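Local coordinates for protein glycerol trinitrate reductase (Agrobacterium tumefaciens, PDB 5EPD) that probably acts as an FMN-dependent oxidoreductase of the old yellow enzyme family that reduces glycerol trinitrate, captured here without its flavin, at residues Leu46-Ala51 with Ala362-Gly367. Numbering follows the deposited sequence.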
loop_
_atom_site.group_PDB
_atom_site.type_symbol
_atom_site.label_atom_id
_atom_site.label_comp_id
_atom_site.label_asym_id
_atom_site.label_seq_id
_atom_site.Cartn_x
_atom_site.Cartn_y
_atom_site.Cartn_z
ATOM N N LEU A 46 6.212 -0.178 1.836
ATOM C CA LEU A 46 7.437 -0.700 1.272
ATOM C C LEU A 46 7.586 -2.196 1.600
ATOM O O LEU A 46 7.704 -2.623 2.770
ATOM C CB LEU A 46 8.620 0.077 1.788
ATOM C CG LEU A 46 8.705 1.563 1.454
ATOM C CD1 LEU A 46 9.499 2.276 2.542
ATOM C CD2 LEU A 46 9.316 1.847 0.085
ATOM N N THR A 47 7.543 -2.993 0.552
ATOM C CA THR A 47 7.786 -4.403 0.669
ATOM C C THR A 47 9.239 -4.712 1.053
ATOM O O THR A 47 10.195 -4.227 0.390
ATOM C CB THR A 47 7.480 -5.111 -0.659
ATOM O OG1 THR A 47 6.110 -4.888 -1.041
ATOM C CG2 THR A 47 7.739 -6.586 -0.508
ATOM N N ARG A 48 9.396 -5.563 2.082
ATOM C CA ARG A 48 10.730 -5.992 2.607
ATOM C C ARG A 48 11.001 -7.521 2.605
ATOM O O ARG A 48 12.142 -7.942 2.782
ATOM C CB ARG A 48 10.943 -5.438 4.037
ATOM C CG ARG A 48 10.714 -3.934 4.209
ATOM C CD ARG A 48 11.418 -3.086 3.153
ATOM N NE ARG A 48 12.857 -3.331 3.145
ATOM C CZ ARG A 48 13.728 -2.682 3.911
ATOM N NH1 ARG A 48 13.303 -1.733 4.745
ATOM N NH2 ARG A 48 15.036 -2.974 3.846
ATOM N N ASN A 49 9.967 -8.341 2.419
ATOM C CA ASN A 49 10.130 -9.813 2.292
ATOM C C ASN A 49 10.920 -10.447 3.452
ATOM O O ASN A 49 11.921 -11.166 3.246
ATOM C CB ASN A 49 10.767 -10.182 0.952
ATOM C CG ASN A 49 10.185 -9.398 -0.213
ATOM O OD1 ASN A 49 10.712 -8.332 -0.556
ATOM N ND2 ASN A 49 9.113 -9.921 -0.845
ATOM N N ARG A 50 10.481 -10.145 4.673
ATOM C CA ARG A 50 11.128 -10.643 5.904
ATOM C C ARG A 50 10.077 -11.175 6.911
ATOM O O ARG A 50 10.246 -11.086 8.138
ATOM C CB ARG A 50 11.968 -9.525 6.531
ATOM C CG ARG A 50 13.300 -9.227 5.853
ATOM C CD ARG A 50 13.818 -7.914 6.430
ATOM N NE ARG A 50 15.191 -7.574 6.045
ATOM C CZ ARG A 50 15.555 -6.937 4.933
ATOM N NH1 ARG A 50 16.838 -6.690 4.717
ATOM N NH2 ARG A 50 14.666 -6.561 4.026
ATOM N N ALA A 51 8.969 -11.700 6.392
ATOM C CA ALA A 51 7.964 -12.314 7.253
ATOM C C ALA A 51 8.469 -13.713 7.567
ATOM O O ALA A 51 9.226 -14.292 6.772
ATOM C CB ALA A 51 6.611 -12.380 6.555
ATOM N N ALA A 362 20.518 -3.450 -2.591
ATOM C CA ALA A 362 20.668 -4.913 -2.585
ATOM C C ALA A 362 20.041 -5.557 -1.333
ATOM O O ALA A 362 19.770 -6.757 -1.347
ATOM C CB ALA A 362 22.130 -5.313 -2.731
ATOM N N LYS A 363 19.812 -4.767 -0.270
ATOM C CA LYS A 363 19.243 -5.298 0.969
ATOM C C LYS A 363 17.797 -4.885 1.218
ATOM O O LYS A 363 17.271 -5.118 2.310
ATOM C CB LYS A 363 20.092 -4.881 2.184
ATOM C CG LYS A 363 21.572 -5.236 2.099
ATOM C CD LYS A 363 21.777 -6.732 2.162
ATOM C CE LYS A 363 23.260 -7.081 2.280
ATOM N NZ LYS A 363 23.899 -6.482 3.490
ATOM N N ILE A 364 17.142 -4.276 0.244
ATOM C CA ILE A 364 15.742 -3.880 0.453
ATOM C C ILE A 364 14.847 -5.113 0.664
ATOM O O ILE A 364 14.080 -5.165 1.640
ATOM C CB ILE A 364 15.188 -2.984 -0.696
ATOM C CG1 ILE A 364 15.902 -1.624 -0.691
ATOM C CG2 ILE A 364 13.658 -2.788 -0.581
ATOM C CD1 ILE A 364 15.578 -0.772 -1.905
ATOM N N PHE A 365 14.969 -6.081 -0.252
ATOM C CA PHE A 365 14.078 -7.236 -0.348
ATOM C C PHE A 365 14.791 -8.490 0.146
ATOM O O PHE A 365 15.786 -8.934 -0.465
ATOM C CB PHE A 365 13.636 -7.482 -1.825
ATOM C CG PHE A 365 13.110 -6.257 -2.518
ATOM C CD1 PHE A 365 11.859 -5.739 -2.198
ATOM C CD2 PHE A 365 13.887 -5.592 -3.473
ATOM C CE1 PHE A 365 11.393 -4.577 -2.817
ATOM C CE2 PHE A 365 13.428 -4.437 -4.091
ATOM C CZ PHE A 365 12.179 -3.928 -3.774
ATOM N N GLY A 366 14.272 -9.069 1.235
ATOM C CA GLY A 366 14.805 -10.304 1.809
ATOM C C GLY A 366 15.946 -10.022 2.758
ATOM O O GLY A 366 16.352 -8.869 2.942
ATOM N N GLY A 367 16.447 -11.086 3.371
ATOM C CA GLY A 367 17.602 -10.989 4.262
ATOM C C GLY A 367 17.340 -10.743 5.749
ATOM O O GLY A 367 16.321 -11.146 6.325
HETATM O O HOH W 1 14.487 -12.944 3.770
#
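R48 and R50 direct their guanidinium groups at the backbone carbonyls of K363 and I364, and these charged hydrogen bonds dominate the contact. NE of R48 reaches O of I364 at 2.7 Å with an N-H...O angle of 169°, the acceptor lying in the guanidinium plane; bends at chi2 and chi3 fold the chain back to bring NE there. R50 is extended from CG to NE instead, and grips two carbonyls in its own plane: NH1 to O of K363 at 2.9 Å, nearly straight and in the carbonyl plane, and NH2 to O of I364 at 2.8 Å, short but clearly bent and well above that carbonyl's plane. I364 O thus accepts from both arginines, one carbonyl shared between R48 NE and R50 NH2. The peptide after G366 covers one face of the R50 guanidinium, with C of G366 3.8 Å above the plane, over its centre.

Backbone pairing continues the join. G366 N donates to R48 O at 2.9 Å (170°), CA of G366 makes a C-H...O contact with N49 O at 3.3 Å, and one water links N49 O to G367 N.

Ring contacts are few and polar on one side: N49 OD1 lies at the F365 ring edge, 3.3 Å from CD1, with amide and ring planes 62° apart, while N49 ND2 bonds to Q89 O.

The contact joins the loop following barrel strand 41-43 of this TIM barrel to the chain beyond helix 346-352. R48 and I364 both pack on I341 of helix 338-342, whereas N49 and F365 touch F152 of strand 150-153.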